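Long-range contacts in DUF4875 domain-containing protein (Desulfovibrio piger, PDB 4LG3), which is of unknown function and belongs to the DUF4875 family, a group placed in the CamS-like clan: residues Q8-S16 / Y27-E35; R46-A57 / A118-L128. All coordinates share one frame; numbering follows the deposited sequence.

Contact 1: residues Q8-S16 / Y27-E35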
loop_
_atom_site.group_PDB
_atom_site.type_symbol
_atom_site.label_atom_id
_atom_site.label_comp_id
_atom_site.label_asym_id
_atom_site.label_seq_id
_atom_site.Cartn_x
_atom_site.Cartn_y
_atom_site.Cartn_z
ATOM N N GLN A 8 0.289 9.327 -8.793
ATOM C CA GLN A 8 -0.246 8.327 -9.715
ATOM C C GLN A 8 -1.741 8.159 -9.512
ATOM O O GLN A 8 -2.240 8.539 -8.461
ATOM C CB GLN A 8 0.455 6.988 -9.500
ATOM C CG GLN A 8 1.969 7.070 -9.589
ATOM C CD GLN A 8 2.404 7.517 -10.952
ATOM O OE1 GLN A 8 2.281 6.781 -11.940
ATOM N NE2 GLN A 8 2.847 8.770 -11.044
ATOM N N PHE A 9 -2.459 7.617 -10.520
ATOM C CA PHE A 9 -3.883 7.336 -10.379
ATOM C C PHE A 9 -4.111 6.260 -9.335
ATOM O O PHE A 9 -3.410 5.246 -9.294
ATOM C CB PHE A 9 -4.526 6.933 -11.690
ATOM C CG PHE A 9 -4.499 8.032 -12.716
ATOM C CD1 PHE A 9 -4.894 9.326 -12.386
ATOM C CD2 PHE A 9 -4.065 7.778 -14.014
ATOM C CE1 PHE A 9 -4.862 10.347 -13.337
ATOM C CE2 PHE A 9 -4.052 8.794 -14.970
ATOM C CZ PHE A 9 -4.465 10.071 -14.628
ATOM N N PHE A 10 -5.061 6.526 -8.450
ATOM C CA PHE A 10 -5.370 5.586 -7.394
ATOM C C PHE A 10 -6.873 5.456 -7.232
ATOM O O PHE A 10 -7.644 6.247 -7.762
ATOM C CB PHE A 10 -4.690 5.995 -6.058
ATOM C CG PHE A 10 -5.256 7.242 -5.405
ATOM C CD1 PHE A 10 -6.399 7.176 -4.609
ATOM C CD2 PHE A 10 -4.635 8.474 -5.571
ATOM C CE1 PHE A 10 -6.948 8.330 -4.056
ATOM C CE2 PHE A 10 -5.162 9.619 -4.986
ATOM C CZ PHE A 10 -6.317 9.545 -4.239
ATOM N N ALA A 11 -7.274 4.432 -6.503
ATOM C CA ALA A 11 -8.659 4.181 -6.125
ATOM C C ALA A 11 -8.661 3.635 -4.703
ATOM O O ALA A 11 -7.809 2.810 -4.367
ATOM C CB ALA A 11 -9.309 3.206 -7.082
ATOM N N PRO A 12 -9.552 4.114 -3.822
ATOM C CA PRO A 12 -9.593 3.528 -2.462
ATOM C C PRO A 12 -10.158 2.093 -2.483
ATOM O O PRO A 12 -10.985 1.767 -3.346
ATOM C CB PRO A 12 -10.535 4.475 -1.708
ATOM C CG PRO A 12 -11.470 5.005 -2.774
ATOM C CD PRO A 12 -10.645 5.094 -4.038
ATOM N N THR A 13 -9.724 1.251 -1.531
ATOM C CA THR A 13 -10.227 -0.121 -1.379
ATOM C C THR A 13 -10.879 -0.263 -0.014
ATOM O O THR A 13 -11.584 -1.245 0.248
ATOM C CB THR A 13 -9.096 -1.175 -1.538
ATOM O OG1 THR A 13 -8.102 -0.932 -0.557
ATOM C CG2 THR A 13 -8.482 -1.190 -2.922
ATOM N N LYS A 14 -10.582 0.693 0.874
ATOM C CA LYS A 14 -11.059 0.709 2.246
ATOM C C LYS A 14 -10.947 2.114 2.818
ATOM O O LYS A 14 -9.926 2.767 2.633
ATOM C CB LYS A 14 -10.254 -0.294 3.123
ATOM C CG LYS A 14 -10.899 -0.575 4.464
ATOM C CD LYS A 14 -10.092 -1.554 5.262
ATOM C CE LYS A 14 -10.755 -1.860 6.577
ATOM N NZ LYS A 14 -10.139 -3.068 7.177
ATOM N N GLU A 15 -11.991 2.538 3.555
ATOM C CA GLU A 15 -12.114 3.850 4.208
ATOM C C GLU A 15 -12.836 3.692 5.525
ATOM O O GLU A 15 -13.902 3.068 5.566
ATOM C CB GLU A 15 -12.913 4.820 3.328
ATOM C CG GLU A 15 -12.195 5.343 2.102
ATOM C CD GLU A 15 -13.039 6.308 1.289
ATOM O OE1 GLU A 15 -14.017 6.859 1.839
ATOM O OE2 GLU A 15 -12.720 6.517 0.098
ATOM N N SER A 16 -12.278 4.229 6.612
ATOM C CA SER A 16 -12.985 4.131 7.900
ATOM C C SER A 16 -12.575 5.232 8.856
ATOM O O SER A 16 -11.392 5.540 8.970
ATOM C CB SER A 16 -12.794 2.760 8.567
ATOM O OG SER A 16 -11.444 2.347 8.582
ATOM N N TYR A 27 -9.150 9.640 9.758
ATOM C CA TYR A 27 -9.723 8.913 8.635
ATOM C C TYR A 27 -8.648 8.041 8.062
ATOM O O TYR A 27 -7.599 8.538 7.653
ATOM C CB TYR A 27 -10.323 9.861 7.616
ATOM C CG TYR A 27 -11.400 9.232 6.760
ATOM C CD1 TYR A 27 -12.671 8.978 7.273
ATOM C CD2 TYR A 27 -11.177 8.957 5.420
ATOM C CE1 TYR A 27 -13.674 8.420 6.478
ATOM C CE2 TYR A 27 -12.171 8.410 4.618
ATOM C CZ TYR A 27 -13.425 8.155 5.145
ATOM O OH TYR A 27 -14.413 7.646 4.329
ATOM N N ASN A 28 -8.857 6.720 8.112
ATOM C CA ASN A 28 -7.863 5.750 7.623
ATOM C C ASN A 28 -8.307 5.218 6.294
ATOM O O ASN A 28 -9.466 4.810 6.134
ATOM C CB ASN A 28 -7.621 4.625 8.622
ATOM C CG ASN A 28 -7.244 5.125 9.991
ATOM O OD1 ASN A 28 -6.272 5.848 10.158
ATOM N ND2 ASN A 28 -8.032 4.773 10.993
ATOM N N VAL A 29 -7.393 5.276 5.306
ATOM C CA VAL A 29 -7.708 4.861 3.941
ATOM C C VAL A 29 -6.622 3.964 3.368
ATOM O O VAL A 29 -5.430 4.254 3.494
ATOM C CB VAL A 29 -7.942 6.116 3.010
ATOM C CG1 VAL A 29 -8.406 5.687 1.619
ATOM C CG2 VAL A 29 -8.942 7.098 3.617
ATOM N N ARG A 30 -7.058 2.909 2.666
ATOM C CA ARG A 30 -6.201 2.006 1.880
ATOM C C ARG A 30 -6.481 2.289 0.431
ATOM O O ARG A 30 -7.647 2.335 0.022
ATOM C CB ARG A 30 -6.445 0.538 2.203
ATOM C CG ARG A 30 -6.255 0.172 3.669
ATOM C CD ARG A 30 -6.084 -1.328 3.797
ATOM N NE ARG A 30 -4.709 -1.743 3.485
ATOM C CZ ARG A 30 -3.783 -2.020 4.396
ATOM N NH1 ARG A 30 -4.076 -1.965 5.688
ATOM N NH2 ARG A 30 -2.568 -2.394 4.023
ATOM N N ILE A 31 -5.424 2.526 -0.349
ATOM C CA ILE A 31 -5.562 2.833 -1.764
ATOM C C ILE A 31 -4.734 1.844 -2.570
ATOM O O ILE A 31 -3.867 1.159 -2.017
ATOM C CB ILE A 31 -5.200 4.330 -2.085
ATOM C CG1 ILE A 31 -3.745 4.676 -1.749
ATOM C CG2 ILE A 31 -6.223 5.321 -1.438
ATOM C CD1 ILE A 31 -3.189 5.952 -2.442
ATOM N N VAL A 32 -5.020 1.756 -3.879
ATOM C CA VAL A 32 -4.262 0.945 -4.845
ATOM C C VAL A 32 -4.034 1.798 -6.098
ATOM O O VAL A 32 -4.846 2.688 -6.392
ATOM C CB VAL A 32 -4.897 -0.439 -5.232
ATOM C CG1 VAL A 32 -4.901 -1.418 -4.065
ATOM C CG2 VAL A 32 -6.295 -0.285 -5.844
ATOM N N LEU A 33 -2.973 1.467 -6.867
ATOM C CA LEU A 33 -2.695 2.103 -8.141
ATOM C C LEU A 33 -3.594 1.515 -9.199
ATOM O O LEU A 33 -3.761 0.288 -9.250
ATOM C CB LEU A 33 -1.234 1.942 -8.560
ATOM C CG LEU A 33 -0.174 2.579 -7.688
ATOM C CD1 LEU A 33 1.190 2.338 -8.287
ATOM C CD2 LEU A 33 -0.447 4.083 -7.445
ATOM N N VAL A 34 -4.164 2.374 -10.049
ATOM C CA VAL A 34 -5.043 1.927 -11.133
ATOM C C VAL A 34 -4.583 2.459 -12.485
ATOM O O VAL A 34 -3.777 3.393 -12.574
ATOM C CB VAL A 34 -6.539 2.279 -10.899
ATOM C CG1 VAL A 34 -7.072 1.598 -9.638
ATOM C CG2 VAL A 34 -6.767 3.792 -10.861
ATOM N N GLU A 35 -5.113 1.852 -13.548
ATOM C CA GLU A 35 -4.889 2.320 -14.922
ATOM C C GLU A 35 -6.117 2.031 -15.754
ATOM O O GLU A 35 -6.937 1.219 -15.347
ATOM C CB GLU A 35 -3.628 1.683 -15.545
ATOM C CG GLU A 35 -3.730 0.191 -15.790
ATOM C CD GLU A 35 -2.467 -0.432 -16.336
ATOM O OE1 GLU A 35 -1.878 0.138 -17.280
ATOM O OE2 GLU A 35 -2.065 -1.497 -15.820
HETATM O O HOH W 1 -1.363 4.161 -11.261
HETATM O O HOH W 2 -9.658 1.776 6.558
HETATM O O HOH W 3 -10.107 2.905 11.138
#

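Contact 2: residues R46-A57 / A118-L128. With SO4 (sulfate ion), chain E.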
loop_
_atom_site.group_PDB
_atom_site.type_symbol
_atom_site.label_atom_id
_atom_site.label_comp_id
_atom_site.label_asym_id
_atom_site.label_seq_id
_atom_site.Cartn_x
_atom_site.Cartn_y
_atom_site.Cartn_z
ATOM N N ARG A 46 -1.325 -3.193 -13.703
ATOM C CA ARG A 46 -0.732 -4.464 -14.101
ATOM C C ARG A 46 0.742 -4.579 -13.700
ATOM O O ARG A 46 1.165 -5.653 -13.297
ATOM C CB ARG A 46 -0.913 -4.683 -15.613
ATOM C CG ARG A 46 -2.373 -4.856 -16.025
ATOM C CD ARG A 46 -2.512 -5.410 -17.420
ATOM N NE ARG A 46 -3.036 -4.411 -18.348
ATOM C CZ ARG A 46 -4.172 -4.538 -19.037
ATOM N NH1 ARG A 46 -4.929 -5.622 -18.896
ATOM N NH2 ARG A 46 -4.565 -3.579 -19.861
ATOM N N ASP A 47 1.512 -3.487 -13.822
ATOM C CA ASP A 47 2.937 -3.451 -13.500
ATOM C C ASP A 47 3.320 -2.057 -13.005
ATOM O O ASP A 47 3.161 -1.098 -13.737
ATOM C CB ASP A 47 3.767 -3.853 -14.746
ATOM C CG ASP A 47 5.221 -4.250 -14.496
ATOM O OD1 ASP A 47 5.963 -3.445 -13.893
ATOM O OD2 ASP A 47 5.632 -5.343 -14.963
ATOM N N SER A 48 3.810 -1.944 -11.773
ATOM C CA SER A 48 4.244 -0.661 -11.198
ATOM C C SER A 48 5.794 -0.619 -10.966
ATOM O O SER A 48 6.295 0.292 -10.294
ATOM C CB SER A 48 3.493 -0.366 -9.892
ATOM O OG SER A 48 3.487 -1.444 -8.971
ATOM N N SER A 49 6.553 -1.538 -11.591
ATOM C CA SER A 49 8.010 -1.596 -11.365
ATOM C C SER A 49 8.770 -0.376 -11.919
ATOM O O SER A 49 9.919 -0.134 -11.505
ATOM C CB SER A 49 8.606 -2.884 -11.915
ATOM O OG SER A 49 8.291 -3.011 -13.288
ATOM N N THR A 50 8.113 0.417 -12.791
ATOM C CA THR A 50 8.693 1.638 -13.374
ATOM C C THR A 50 8.228 2.894 -12.626
ATOM O O THR A 50 8.650 3.988 -12.974
ATOM C CB THR A 50 8.369 1.749 -14.853
ATOM O OG1 THR A 50 6.944 1.752 -15.013
ATOM C CG2 THR A 50 9.020 0.651 -15.664
ATOM N N VAL A 51 7.380 2.730 -11.599
ATOM C CA VAL A 51 6.900 3.813 -10.743
ATOM C C VAL A 51 8.006 4.079 -9.702
ATOM O O VAL A 51 8.421 3.159 -8.999
ATOM C CB VAL A 51 5.517 3.511 -10.093
ATOM C CG1 VAL A 51 5.029 4.688 -9.268
ATOM C CG2 VAL A 51 4.481 3.159 -11.157
ATOM N N SER A 52 8.537 5.320 -9.673
ATOM C CA SER A 52 9.586 5.704 -8.735
ATOM C C SER A 52 9.062 5.823 -7.287
ATOM O O SER A 52 7.853 5.917 -7.051
ATOM C CB SER A 52 10.215 7.019 -9.160
ATOM O OG SER A 52 9.276 8.071 -9.058
ATOM N N LYS A 53 9.999 5.841 -6.327
ATOM C CA LYS A 53 9.745 6.032 -4.905
ATOM C C LYS A 53 9.050 7.385 -4.711
ATOM O O LYS A 53 8.105 7.498 -3.918
ATOM C CB LYS A 53 11.085 5.996 -4.135
ATOM C CG LYS A 53 10.920 6.047 -2.632
ATOM C CD LYS A 53 12.236 6.110 -1.909
ATOM C CE LYS A 53 12.003 6.242 -0.424
ATOM N NZ LYS A 53 13.274 6.230 0.338
ATOM N N ARG A 54 9.528 8.402 -5.457
ATOM C CA ARG A 54 9.011 9.759 -5.427
ATOM C C ARG A 54 7.543 9.777 -5.883
ATOM O O ARG A 54 6.723 10.435 -5.253
ATOM C CB ARG A 54 9.900 10.675 -6.282
ATOM C CG ARG A 54 9.580 12.162 -6.198
ATOM C CD ARG A 54 10.000 12.797 -4.892
ATOM N NE ARG A 54 9.782 14.244 -4.854
ATOM C CZ ARG A 54 8.642 14.829 -4.488
ATOM N NH1 ARG A 54 7.581 14.091 -4.158
ATOM N NH2 ARG A 54 8.550 16.154 -4.463
ATOM N N GLN A 55 7.198 9.008 -6.915
ATOM C CA GLN A 55 5.831 8.919 -7.423
ATOM C C GLN A 55 4.911 8.201 -6.429
ATOM O O GLN A 55 3.771 8.618 -6.257
ATOM C CB GLN A 55 5.825 8.215 -8.769
ATOM C CG GLN A 55 6.274 9.133 -9.898
ATOM C CD GLN A 55 6.505 8.405 -11.190
ATOM O OE1 GLN A 55 6.731 7.196 -11.223
ATOM N NE2 GLN A 55 6.467 9.131 -12.293
ATOM N N LEU A 56 5.420 7.154 -5.749
ATOM C CA LEU A 56 4.673 6.417 -4.736
ATOM C C LEU A 56 4.364 7.330 -3.546
ATOM O O LEU A 56 3.236 7.343 -3.060
ATOM C CB LEU A 56 5.438 5.144 -4.278
ATOM C CG LEU A 56 5.683 4.041 -5.353
ATOM C CD1 LEU A 56 6.576 2.959 -4.804
ATOM C CD2 LEU A 56 4.375 3.446 -5.858
ATOM N N ALA A 57 5.356 8.118 -3.102
ATOM C CA ALA A 57 5.223 9.103 -2.022
ATOM C C ALA A 57 4.225 10.208 -2.412
ATOM O O ALA A 57 3.320 10.501 -1.638
ATOM C CB ALA A 57 6.580 9.709 -1.691
ATOM N N ALA A 118 7.943 4.654 1.639
ATOM C CA ALA A 118 7.765 4.319 0.232
ATOM C C ALA A 118 8.810 3.294 -0.162
ATOM O O ALA A 118 9.943 3.353 0.324
ATOM C CB ALA A 118 7.851 5.560 -0.654
ATOM N N THR A 119 8.414 2.317 -0.980
ATOM C CA THR A 119 9.328 1.289 -1.481
ATOM C C THR A 119 10.203 1.945 -2.579
ATOM O O THR A 119 9.751 2.904 -3.216
ATOM C CB THR A 119 8.542 0.068 -2.003
ATOM O OG1 THR A 119 7.540 0.506 -2.910
ATOM C CG2 THR A 119 7.923 -0.764 -0.909
ATOM N N PRO A 120 11.425 1.446 -2.875
ATOM C CA PRO A 120 12.237 2.106 -3.935
ATOM C C PRO A 120 11.604 2.052 -5.333
ATOM O O PRO A 120 12.003 2.815 -6.202
ATOM C CB PRO A 120 13.575 1.364 -3.895
ATOM C CG PRO A 120 13.329 0.109 -3.119
ATOM C CD PRO A 120 12.164 0.348 -2.211
ATOM N N ARG A 121 10.611 1.171 -5.538
ATOM C CA ARG A 121 9.856 0.948 -6.795
ATOM C C ARG A 121 8.574 0.180 -6.525
ATOM O O ARG A 121 8.428 -0.395 -5.441
ATOM C CB ARG A 121 10.708 0.141 -7.798
ATOM C CG ARG A 121 11.158 -1.234 -7.279
ATOM C CD ARG A 121 11.567 -2.160 -8.408
ATOM N NE ARG A 121 12.025 -3.469 -7.934
ATOM C CZ ARG A 121 11.279 -4.571 -7.906
ATOM N NH1 ARG A 121 10.019 -4.541 -8.316
ATOM N NH2 ARG A 121 11.793 -5.713 -7.483
ATOM N N GLY A 122 7.700 0.108 -7.529
ATOM C CA GLY A 122 6.506 -0.731 -7.475
ATOM C C GLY A 122 6.853 -2.153 -7.887
ATOM O O GLY A 122 8.032 -2.492 -8.003
ATOM N N LEU A 123 5.858 -2.999 -8.155
ATOM C CA LEU A 123 6.149 -4.407 -8.465
ATOM C C LEU A 123 5.852 -4.786 -9.911
ATOM O O LEU A 123 5.017 -4.165 -10.570
ATOM C CB LEU A 123 5.361 -5.350 -7.509
ATOM C CG LEU A 123 5.374 -5.049 -5.971
ATOM C CD1 LEU A 123 4.709 -6.160 -5.203
ATOM C CD2 LEU A 123 6.799 -4.858 -5.417
ATOM N N THR A 124 6.544 -5.823 -10.403
ATOM C CA THR A 124 6.354 -6.340 -11.763
ATOM C C THR A 124 5.066 -7.156 -11.800
ATOM O O THR A 124 4.594 -7.613 -10.756
ATOM C CB THR A 124 7.558 -7.200 -12.220
ATOM O OG1 THR A 124 7.634 -8.378 -11.424
ATOM C CG2 THR A 124 8.874 -6.470 -12.156
ATOM N N ALA A 125 4.529 -7.393 -12.994
ATOM C CA ALA A 125 3.334 -8.231 -13.164
ATOM C C ALA A 125 3.560 -9.614 -12.543
ATOM O O ALA A 125 2.654 -10.155 -11.911
ATOM C CB ALA A 125 2.995 -8.365 -14.639
ATOM N N GLN A 126 4.791 -10.164 -12.697
ATOM C CA GLN A 126 5.153 -11.474 -12.148
ATOM C C GLN A 126 5.165 -11.455 -10.616
ATOM O O GLN A 126 4.649 -12.380 -9.992
ATOM C CB GLN A 126 6.494 -11.943 -12.684
ATOM C CG GLN A 126 6.640 -13.444 -12.579
ATOM C CD GLN A 126 8.044 -13.887 -12.783
ATOM O OE1 GLN A 126 8.946 -13.545 -12.013
ATOM N NE2 GLN A 126 8.241 -14.707 -13.789
ATOM N N GLU A 127 5.725 -10.383 -10.022
ATOM C CA GLU A 127 5.771 -10.198 -8.564
ATOM C C GLU A 127 4.348 -10.102 -7.991
ATOM O O GLU A 127 4.054 -10.700 -6.956
ATOM C CB GLU A 127 6.593 -8.961 -8.202
ATOM C CG GLU A 127 8.099 -9.205 -8.229
ATOM C CD GLU A 127 8.977 -7.964 -8.192
ATOM O OE1 GLU A 127 8.498 -6.861 -8.538
ATOM O OE2 GLU A 127 10.178 -8.113 -7.884
ATOM N N LEU A 128 3.468 -9.406 -8.701
ATOM C CA LEU A 128 2.068 -9.215 -8.333
ATOM C C LEU A 128 1.271 -10.511 -8.443
ATOM O O LEU A 128 0.432 -10.784 -7.584
ATOM C CB LEU A 128 1.441 -8.113 -9.203
ATOM C CG LEU A 128 1.904 -6.670 -8.920
ATOM C CD1 LEU A 128 1.452 -5.751 -10.020
ATOM C CD2 LEU A 128 1.419 -6.179 -7.577
HETATM S S SO4 E . -4.326 -1.625 -22.319
HETATM O O1 SO4 E . -4.835 -0.430 -22.998
HETATM O O2 SO4 E . -5.327 -2.708 -22.339
HETATM O O3 SO4 E . -3.113 -2.095 -23.000
HETATM O O4 SO4 E . -4.017 -1.249 -20.936
HETATM O O HOH W 4 12.806 5.299 -7.348
#

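Contact 1: residues Q8-S16 / Y27-E35
Tyr27 OH donates to Glu15 OE1 over 2.6 Å. Tyr27 CG stands anti to its own backbone N (chi1 -156°), which carries the ring toward Glu15. The acceptor oxygen lies at the ring edge, in plane, while the carboxylate receives the phenol on its anti side, 24° out of its own plane. Ring and carboxylate planes stand 63° apart. Nearer the backbone, Glu15 CG runs beside Val29 CG1 at 3.8 Å. On the same face, Ile31 meets Phe10 obliquely: CD1 makes an off-centre CH-pi contact with the ring, 4.3 Å from its centroid, and CG2 touches CD1 of Phe10. At the corner in 8-16, the side chains of Thr13 and Val32 cross at about a right angle, with Thr13 CG2 touching both Val32 methyls. Ala11 CB packs on Val34 CG1. These strands form an antiparallel beta hairpin, broken by a classic bulge where Thr13 and Lys14 both face Arg30. Arg30 O takes a straight bond from Thr13 N (2.8 Å) and a weak one from Lys14 N (3.5 Å). Further out, Tyr67 OH of helix 53-71 bonds Glu15 OE2. The same helix packs on Phe10 through Ala63. Arg30 turns its charged end away to a salt bridge with Asp81.

Contact 2: residues R46-A57 / A118-L128
Asp47 swings its carboxylate to the start of helix 125-137 because CG lies opposite the backbone N (chi1 -163°). Ser48 holds OG between its N and carbonyl carbon (chi1 49°), within reach of Leu123 N. The contact joins an Asx turn at Asp47 to the loop that enters the helix through a capping box of Thr124 and Glu127. Asp47 OD2 accepts from Ala125 N at 3.0 Å, with the N-H above the carboxylate plane. Asp47 OD1 accepts from Ser49 N, nearly along its C-O axis. Ser48 and Leu123 exchange two bonds: Ser48 N gives to Leu123 O (2.8 Å), and Leu123 N gives to Ser48 OG (3.0 Å). Gly122 packs its CA closely against Ser48 O. Farther along, Ser52 and Gln55 form a second capping box, at the start of helix 53-71. Here Leu56 CD1 approaches Thr119 OG1, and Lys53 CG packs on Ala118 CB at 3.7 Å. The extended Lys53 chain continues to a salt bridge with Glu175. Water 4 links Lys53 N to Pro120 O. Within 118-128, Arg121 grips Glu127 end-on, both carboxylate oxygens using their syn lone pairs. Glu127 OE1 takes a further bond from Thr124 N on its anti side, 2.9 Å long, so two donors hold this oxygen.

Overall arrangement
Contact 1 closes along the chain before contact 2 opens, and their centres lie 15 Å apart. The two meet directly. Glu35 OE2, at the end of 27-35, probably accepts a hydrogen bond from Arg46 N at 2.8 Å. Leu33 CD1 packs on Ser48 CB at 3.9 Å, and Gln8 lies against Val51 and Gln55. Helix 53-71 serves both: its first turn belongs to contact 2, and its later residues pack on the hairpin of contact 1. Contact 2 also joins this helix to the start of helix 125-137. A sulfate, probably from the crystallisation liquor, is bound by Arg46 NH2 and Lys38 N.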